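PDB 1NI3: Obg-like ATPase 1 from Schizosaccharomyces pombe, which hydrolyses ATP, and GTP less efficiently, and negatively regulates the G2/M transition of the cell cycle. Local coordinates for residues I203-W208 / P258-I263; V267-R272 / E283-L288. All blocks are in the same frame, centred on the assembly; numbering follows the deposited sequence.

Overall arrangement
Both contacts belong to the OBG-type G domain of this monomer, and they follow each other along the chain: contact 1 is closed before contact 2 opens. Their centres lie 31 Å apart, and the two do not touch beyond adjoining in sequence. The join is direct, since strand 262-265, on which contact 1 ends, runs straight into helix 267-273, where contact 2 begins. Contact 1 ties the loop between helices 179-199 and 210-217 to the approach to that strand of the mixed sheet. Contact 2 packs two successive helices beyond the sheet, on the side toward the predicted ATP site, with Phe269 about 8 Å from Met233 between side chains.

Contact 1: I203-W208 / P258-I263; sequences IRKGDW and PGDTLI
Lys205 and Pro258 mark the closest approach of the two backbones, 8.2 Å between their CA atoms, where the short 3-10 turn 203-205 faces the loop that leads into strand 262-265. Lys205 carries most of the contact. Its CG stands anti to the carbonyl carbon, a bend at chi2 (-65°) turns CD aside, and the rest of the chain runs extended to NZ. There NZ gives a 2.7 Å hydrogen bond to Pro258 O, meeting the carbonyl at a C=O...N angle of 157° and somewhat out of its plane. The same ammonium meets the Asp260 carboxylate tip to tip in a salt bridge, Lys205 NZ lying 3.0 Å from both Asp260 OD1 and OD2, each bond weak. Arg204 approaches that carboxylate too, its chain extended from CG to NE. The carboxylate lies at the edge of the guanidinium, but the planes are 69° apart, far from coplanar side-by-side pairing. Arg204 NH2 lies 3.3 Å from both Asp260 OD1 and OD2, and NE also reaches OD1; all three bonds are weak, that from NH2 to OD2 the straightest. One carboxylate is thus shared by two cations, which would probably favour its charged form, and OD2 also has a hydrogen bond with Ser257 OG. Within 203-208, Ile203 O accepts from both Gly206 N and Trp208 NE1, the latter at 3.0 Å, which folds the indole back beside the turn. This surface network, away from the nucleotide site, joins the loop after helix 179-199, where Lys205 touches Tyr195 of that helix, to strand 227-232, between strands 118-124 and 262-265 of the mixed sheet, where Arg204 packs on Val227 and Asp260 on Tyr229.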
ATOM      1  N   ILE A 203       6.989  12.174  -9.512  1.00 47.12           N
ATOM      2  CA  ILE A 203       7.248  11.356 -10.696  1.00 47.46           C
ATOM      3  C   ILE A 203       6.139  10.336 -11.000  1.00 48.26           C
ATOM      4  O   ILE A 203       5.872  10.020 -12.168  1.00 44.69           O
ATOM      5  CB  ILE A 203       8.616  10.612 -10.559  1.00 45.68           C
ATOM      6  CG1 ILE A 203       9.256  10.452 -11.931  1.00 46.25           C
ATOM      7  CG2 ILE A 203       8.432   9.261  -9.890  1.00 47.83           C
ATOM      8  CD1 ILE A 203       9.730  11.770 -12.538  1.00 46.44           C
ATOM      9  N   ARG A 204       5.480   9.835  -9.960  1.00 47.90           N
ATOM     10  CA  ARG A 204       4.428   8.856 -10.168  1.00 46.64           C
ATOM     11  C   ARG A 204       3.261   9.452 -10.951  1.00 47.19           C
ATOM     12  O   ARG A 204       2.362   8.728 -11.384  1.00 46.87           O
ATOM     13  CB  ARG A 204       3.925   8.338  -8.830  1.00 46.32           C
ATOM     14  CG  ARG A 204       3.148   9.328  -8.009  1.00 45.37           C
ATOM     15  CD  ARG A 204       2.453   8.586  -6.895  1.00 50.03           C
ATOM     16  NE  ARG A 204       1.648   9.466  -6.066  1.00 53.95           N
ATOM     17  CZ  ARG A 204       2.133  10.192  -5.069  1.00 56.27           C
ATOM     18  NH1 ARG A 204       3.426  10.139  -4.771  1.00 60.18           N
ATOM     19  NH2 ARG A 204       1.325  10.978  -4.370  1.00 57.92           N
ATOM     20  N   LYS A 205       3.284  10.768 -11.145  1.00 46.18           N
ATOM     21  CA  LYS A 205       2.211  11.449 -11.858  1.00 47.14           C
ATOM     22  C   LYS A 205       2.496  11.755 -13.323  1.00 47.04           C
ATOM     23  O   LYS A 205       1.594  12.144 -14.069  1.00 48.12           O
ATOM     24  CB  LYS A 205       1.851  12.744 -11.129  1.00 48.45           C
ATOM     25  CG  LYS A 205       1.462  12.543  -9.673  1.00 52.04           C
ATOM     26  CD  LYS A 205       0.184  11.727  -9.536  1.00 58.11           C
ATOM     27  CE  LYS A 205      -0.236  11.577  -8.076  1.00 59.69           C
ATOM     28  NZ  LYS A 205      -1.411  10.676  -7.926  1.00 59.68           N
ATOM     29  N   GLY A 206       3.743  11.583 -13.735  1.00 47.63           N
ATOM     30  CA  GLY A 206       4.088  11.862 -15.113  1.00 46.20           C
ATOM     31  C   GLY A 206       3.463  10.847 -16.038  1.00 47.56           C
ATOM     32  O   GLY A 206       2.883   9.856 -15.597  1.00 47.84           O
ATOM     33  N   ASP A 207       3.575  11.109 -17.334  1.00 51.14           N
ATOM     34  CA  ASP A 207       3.050  10.228 -18.365  1.00 52.04           C
ATOM     35  C   ASP A 207       4.277   9.608 -19.018  1.00 52.51           C
ATOM     36  O   ASP A 207       4.808  10.141 -19.991  1.00 54.41           O
ATOM     37  CB  ASP A 207       2.246  11.039 -19.386  1.00 53.36           C
ATOM     38  CG  ASP A 207       1.743  10.194 -20.540  1.00 58.11           C
ATOM     39  OD1 ASP A 207       1.284   9.054 -20.288  1.00 58.08           O
ATOM     40  OD2 ASP A 207       1.791  10.666 -21.699  1.00 61.79           O
ATOM     41  N   TRP A 208       4.730   8.484 -18.473  1.00 49.22           N
ATOM     42  CA  TRP A 208       5.907   7.822 -19.006  1.00 46.89           C
ATOM     43  C   TRP A 208       5.548   6.594 -19.811  1.00 47.86           C
ATOM     44  O   TRP A 208       4.436   6.081 -19.710  1.00 48.76           O
ATOM     45  CB  TRP A 208       6.849   7.439 -17.866  1.00 44.54           C
ATOM     46  CG  TRP A 208       7.014   8.516 -16.876  1.00 44.21           C
ATOM     47  CD1 TRP A 208       6.314   8.670 -15.712  1.00 45.19           C
ATOM     48  CD2 TRP A 208       7.894   9.640 -16.969  1.00 43.98           C
ATOM     49  NE1 TRP A 208       6.703   9.824 -15.072  1.00 46.23           N
ATOM     50  CE2 TRP A 208       7.669  10.441 -15.825  1.00 44.75           C
ATOM     51  CE3 TRP A 208       8.849  10.053 -17.903  1.00 42.99           C
ATOM     52  CZ2 TRP A 208       8.363  11.634 -15.600  1.00 44.51           C
ATOM     53  CZ3 TRP A 208       9.535  11.233 -17.674  1.00 44.16           C
ATOM     54  CH2 TRP A 208       9.289  12.008 -16.536  1.00 44.77           C
ATOM     55  N   PRO A 258      -3.109  14.985  -7.654  1.00 62.20           N
ATOM     56  CA  PRO A 258      -4.407  14.492  -8.109  1.00 59.00           C
ATOM     57  C   PRO A 258      -4.473  12.979  -8.201  1.00 57.06           C
ATOM     58  O   PRO A 258      -3.463  12.317  -8.436  1.00 55.64           O
ATOM     59  CB  PRO A 258      -4.561  15.165  -9.461  1.00 58.16           C
ATOM     60  CG  PRO A 258      -3.150  15.200  -9.962  1.00 59.77           C
ATOM     61  CD  PRO A 258      -2.388  15.662  -8.749  1.00 60.07           C
ATOM     62  N   GLY A 259      -5.673  12.449  -7.993  1.00 56.58           N
ATOM     63  CA  GLY A 259      -5.885  11.022  -8.075  1.00 55.61           C
ATOM     64  C   GLY A 259      -5.733  10.295  -6.764  1.00 55.35           C
ATOM     65  O   GLY A 259      -6.459   9.344  -6.480  1.00 58.01           O
ATOM     66  N   ASP A 260      -4.784  10.744  -5.956  1.00 53.87           N
ATOM     67  CA  ASP A 260      -4.520  10.112  -4.671  1.00 51.99           C
ATOM     68  C   ASP A 260      -5.748  10.043  -3.766  1.00 50.04           C
ATOM     69  O   ASP A 260      -6.498  11.005  -3.619  1.00 49.63           O
ATOM     70  CB  ASP A 260      -3.381  10.843  -3.981  1.00 52.62           C
ATOM     71  CG  ASP A 260      -2.125  10.832  -4.812  1.00 54.86           C
ATOM     72  OD1 ASP A 260      -1.594   9.727  -5.069  1.00 55.71           O
ATOM     73  OD2 ASP A 260      -1.676  11.916  -5.232  1.00 57.65           O
ATOM     74  N   THR A 261      -5.945   8.877  -3.169  1.00 46.98           N
ATOM     75  CA  THR A 261      -7.073   8.642  -2.295  1.00 43.99           C
ATOM     76  C   THR A 261      -7.031   9.492  -1.051  1.00 44.02           C
ATOM     77  O   THR A 261      -5.977   9.680  -0.441  1.00 44.80           O
ATOM     78  CB  THR A 261      -7.118   7.198  -1.830  1.00 44.91           C
ATOM     79  OG1 THR A 261      -7.008   6.332  -2.961  1.00 47.83           O
ATOM     80  CG2 THR A 261      -8.419   6.927  -1.088  1.00 44.43           C
ATOM     81  N   LEU A 262      -8.197   9.980  -0.655  1.00 44.62           N
ATOM     82  CA  LEU A 262      -8.313  10.808   0.531  1.00 43.23           C
ATOM     83  C   LEU A 262      -9.339  10.174   1.473  1.00 44.46           C
ATOM     84  O   LEU A 262     -10.537  10.173   1.199  1.00 44.03           O
ATOM     85  CB  LEU A 262      -8.733  12.209   0.098  1.00 43.06           C
ATOM     86  CG  LEU A 262      -8.589  13.356   1.084  1.00 42.86           C
ATOM     87  CD1 LEU A 262      -8.938  14.664   0.394  1.00 45.00           C
ATOM     88  CD2 LEU A 262      -9.498  13.120   2.261  1.00 43.71           C
ATOM     89  N   ILE A 263      -8.851   9.638   2.588  1.00 43.91           N
ATOM     90  CA  ILE A 263      -9.696   8.968   3.573  1.00 43.66           C
ATOM     91  C   ILE A 263      -9.867   9.737   4.890  1.00 46.53           C
ATOM     92  O   ILE A 263      -8.998   9.666   5.758  1.00 48.43           O
ATOM     93  CB  ILE A 263      -9.111   7.572   3.923  1.00 41.55           C
ATOM     94  CG1 ILE A 263      -9.043   6.700   2.666  1.00 43.06           C
ATOM     95  CG2 ILE A 263      -9.944   6.917   5.005  1.00 37.20           C
ATOM     96  CD1 ILE A 263      -8.579   5.263   2.930  1.00 41.10           C
TER

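Contact 2: V267-R272 / E283-L288; sequences VAFEER and EECKKL
The Phe269 ring takes Cys285 SG at its edge, near the ring plane, while Leu288 CD1 comes to it obliquely; the guanidinium of Arg272 has Glu284 OE2 and Leu288 CD1 at its edge. The sulfur-aromatic contact is edge-on: Cys285 SG stands 4.2 Å from Phe269 CZ, and seen from the ring centroid it lies 85° off the normal. Phe269 CG is anti to the backbone N, and the end of the ring comes nearer the opposite helix than its CB direction suggests. Leu288 CD1 lies 4.4 Å from Phe269 CE1 and 3.7 Å from Arg272 NH2, so one methyl serves both the ring and the cation. Arg272 and Glu284 cross at about a right angle, with their planes 75° apart. Arg272 NH2 donates to the anti lone pair of Glu284 OE2 over 3.1 Å, in a bent salt bridge whose N-H...O angle is 138°. Arg272 also holds Glu235 through NH1, so its guanidinium is shared between two carboxylates. An alanine here would probably leave Glu284 OE2 and Glu235 OE1 without this cationic partner and open a gap beside Leu288 CD1. Lys287 NZ continues the network through a long contact with Glu284 OE1 and a weak bond to Glu283 OE1. The contact packs helix 267-273 against helix 278-287 through Glu284, Cys285 and Leu288. Phe269 also rests on Thr290 and Leu288 on Leu239, while Val267, at the other end of its helix, packs on Thr35 and Phe36 of helix 33-42.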
ATOM      1  N   VAL A 267      -8.275   8.872  14.282  1.00 37.61           N
ATOM      2  CA  VAL A 267      -7.438   7.966  15.062  1.00 36.69           C
ATOM      3  C   VAL A 267      -7.972   7.795  16.479  1.00 37.93           C
ATOM      4  O   VAL A 267      -7.836   6.724  17.097  1.00 34.97           O
ATOM      5  CB  VAL A 267      -6.012   8.501  15.173  1.00 37.45           C
ATOM      6  CG1 VAL A 267      -5.171   7.593  16.071  1.00 38.82           C
ATOM      7  CG2 VAL A 267      -5.396   8.611  13.788  1.00 35.42           C
ATOM      8  N   ALA A 268      -8.579   8.864  16.985  1.00 37.74           N
ATOM      9  CA  ALA A 268      -9.156   8.891  18.321  1.00 36.15           C
ATOM     10  C   ALA A 268     -10.284   7.896  18.402  1.00 36.79           C
ATOM     11  O   ALA A 268     -10.379   7.118  19.350  1.00 36.71           O
ATOM     12  CB  ALA A 268      -9.688  10.295  18.600  1.00 38.15           C
ATOM     13  N   PHE A 269     -11.136   7.938  17.382  1.00 37.45           N
ATOM     14  CA  PHE A 269     -12.296   7.061  17.301  1.00 36.52           C
ATOM     15  C   PHE A 269     -11.887   5.631  17.034  1.00 37.22           C
ATOM     16  O   PHE A 269     -12.394   4.708  17.681  1.00 36.84           O
ATOM     17  CB  PHE A 269     -13.228   7.484  16.166  1.00 37.91           C
ATOM     18  CG  PHE A 269     -14.413   6.575  16.006  1.00 38.82           C
ATOM     19  CD1 PHE A 269     -15.359   6.481  17.013  1.00 40.77           C
ATOM     20  CD2 PHE A 269     -14.561   5.776  14.880  1.00 39.31           C
ATOM     21  CE1 PHE A 269     -16.415   5.571  16.919  1.00 41.09           C
ATOM     22  CE2 PHE A 269     -15.617   4.862  14.780  1.00 39.85           C
ATOM     23  CZ  PHE A 269     -16.550   4.769  15.794  1.00 40.26           C
ATOM     24  N   GLU A 270     -10.997   5.441  16.060  1.00 36.21           N
ATOM     25  CA  GLU A 270     -10.548   4.099  15.732  1.00 39.06           C
ATOM     26  C   GLU A 270     -10.050   3.475  17.022  1.00 41.74           C
ATOM     27  O   GLU A 270     -10.479   2.385  17.404  1.00 43.43           O
ATOM     28  CB  GLU A 270      -9.433   4.134  14.685  1.00 38.27           C
ATOM     29  CG  GLU A 270      -9.860   4.553  13.278  1.00 39.32           C
ATOM     30  CD  GLU A 270     -10.931   3.653  12.681  1.00 40.31           C
ATOM     31  OE1 GLU A 270     -10.833   2.411  12.819  1.00 40.12           O
ATOM     32  OE2 GLU A 270     -11.862   4.196  12.051  1.00 39.36           O
ATOM     33  N   GLU A 271      -9.159   4.194  17.700  1.00 42.74           N
ATOM     34  CA  GLU A 271      -8.608   3.719  18.957  1.00 42.45           C
ATOM     35  C   GLU A 271      -9.702   3.242  19.899  1.00 38.51           C
ATOM     36  O   GLU A 271      -9.705   2.090  20.335  1.00 34.67           O
ATOM     37  CB  GLU A 271      -7.780   4.823  19.632  1.00 47.23           C
ATOM     38  CG  GLU A 271      -7.278   4.463  21.025  1.00 54.15           C
ATOM     39  CD  GLU A 271      -6.425   3.214  21.037  1.00 61.96           C
ATOM     40  OE1 GLU A 271      -5.338   3.231  20.417  1.00 67.05           O
ATOM     41  OE2 GLU A 271      -6.844   2.205  21.655  1.00 67.38           O
ATOM     42  N   ARG A 272     -10.647   4.126  20.196  1.00 36.58           N
ATOM     43  CA  ARG A 272     -11.733   3.776  21.117  1.00 38.91           C
ATOM     44  C   ARG A 272     -12.503   2.536  20.689  1.00 39.29           C
ATOM     45  O   ARG A 272     -12.973   1.776  21.528  1.00 41.43           O
ATOM     46  CB  ARG A 272     -12.729   4.942  21.318  1.00 34.32           C
ATOM     47  CG  ARG A 272     -13.656   4.695  22.510  1.00 32.59           C
ATOM     48  CD  ARG A 272     -14.522   5.899  22.919  1.00 33.88           C
ATOM     49  NE  ARG A 272     -15.860   5.859  22.337  1.00 31.61           N
ATOM     50  CZ  ARG A 272     -16.134   6.224  21.096  1.00 32.60           C
ATOM     51  NH1 ARG A 272     -15.157   6.660  20.328  1.00 34.48           N
ATOM     52  NH2 ARG A 272     -17.371   6.139  20.622  1.00 29.83           N
ATOM     53  N   GLU A 283     -22.632  -2.612  17.025  1.00 52.95           N
ATOM     54  CA  GLU A 283     -23.763  -1.980  17.706  1.00 55.60           C
ATOM     55  C   GLU A 283     -23.490  -0.495  17.956  1.00 52.41           C
ATOM     56  O   GLU A 283     -24.338   0.364  17.681  1.00 48.14           O
ATOM     57  CB  GLU A 283     -24.032  -2.677  19.045  1.00 60.26           C
ATOM     58  CG  GLU A 283     -25.163  -2.053  19.863  1.00 66.73           C
ATOM     59  CD  GLU A 283     -25.046  -2.348  21.351  1.00 73.57           C
ATOM     60  OE1 GLU A 283     -25.936  -1.919  22.121  1.00 76.98           O
ATOM     61  OE2 GLU A 283     -24.056  -2.995  21.760  1.00 75.82           O
ATOM     62  N   GLU A 284     -22.297  -0.216  18.486  1.00 51.24           N
ATOM     63  CA  GLU A 284     -21.834   1.136  18.808  1.00 48.62           C
ATOM     64  C   GLU A 284     -21.739   1.963  17.530  1.00 45.78           C
ATOM     65  O   GLU A 284     -22.136   3.132  17.488  1.00 40.68           O
ATOM     66  CB  GLU A 284     -20.453   1.050  19.484  1.00 49.91           C
ATOM     67  CG  GLU A 284     -19.738   2.385  19.738  1.00 50.67           C
ATOM     68  CD  GLU A 284     -20.399   3.232  20.805  1.00 51.73           C
ATOM     69  OE1 GLU A 284     -21.372   2.751  21.423  1.00 54.72           O
ATOM     70  OE2 GLU A 284     -19.943   4.380  21.027  1.00 52.73           O
ATOM     71  N   CYS A 285     -21.204   1.339  16.488  1.00 45.11           N
ATOM     72  CA  CYS A 285     -21.053   1.992  15.205  1.00 46.58           C
ATOM     73  C   CYS A 285     -22.425   2.317  14.622  1.00 49.42           C
ATOM     74  O   CYS A 285     -22.591   3.346  13.960  1.00 49.92           O
ATOM     75  CB  CYS A 285     -20.270   1.091  14.253  1.00 46.85           C
ATOM     76  SG  CYS A 285     -18.514   1.470  14.165  1.00 46.50           S
ATOM     77  N   LYS A 286     -23.410   1.450  14.869  1.00 51.01           N
ATOM     78  CA  LYS A 286     -24.755   1.692  14.353  1.00 52.59           C
ATOM     79  C   LYS A 286     -25.424   2.826  15.117  1.00 51.72           C
ATOM     80  O   LYS A 286     -25.955   3.745  14.511  1.00 51.83           O
ATOM     81  CB  LYS A 286     -25.620   0.425  14.430  1.00 57.75           C
ATOM     82  CG  LYS A 286     -26.851   0.484  13.503  1.00 63.43           C
ATOM     83  CD  LYS A 286     -27.525  -0.884  13.307  1.00 69.27           C
ATOM     84  CE  LYS A 286     -26.614  -1.892  12.596  1.00 73.00           C
ATOM     85  NZ  LYS A 286     -27.219  -3.259  12.498  1.00 75.48           N
ATOM     86  N   LYS A 287     -25.381   2.763  16.443  1.00 52.79           N
ATOM     87  CA  LYS A 287     -25.981   3.795  17.275  1.00 54.94           C
ATOM     88  C   LYS A 287     -25.433   5.170  16.928  1.00 55.30           C
ATOM     89  O   LYS A 287     -26.174   6.146  16.916  1.00 58.76           O
ATOM     90  CB  LYS A 287     -25.742   3.489  18.761  1.00 59.30           C
ATOM     91  CG  LYS A 287     -26.494   2.242  19.262  1.00 69.10           C
ATOM     92  CD  LYS A 287     -26.325   1.988  20.779  1.00 72.24           C
ATOM     93  CE  LYS A 287     -24.893   1.579  21.148  1.00 73.92           C
ATOM     94  NZ  LYS A 287     -24.710   1.272  22.600  1.00 71.20           N
ATOM     95  N   LEU A 288     -24.138   5.246  16.639  1.00 55.82           N
ATOM     96  CA  LEU A 288     -23.505   6.516  16.275  1.00 54.97           C
ATOM     97  C   LEU A 288     -23.631   6.763  14.783  1.00 54.14           C
ATOM     98  O   LEU A 288     -23.257   7.821  14.272  1.00 52.53           O
ATOM     99  CB  LEU A 288     -22.031   6.500  16.666  1.00 55.57           C
ATOM    100  CG  LEU A 288     -21.818   6.736  18.155  1.00 55.41           C
ATOM    101  CD1 LEU A 288     -20.361   6.532  18.520  1.00 56.86           C
ATOM    102  CD2 LEU A 288     -22.273   8.147  18.485  1.00 57.31           C
TER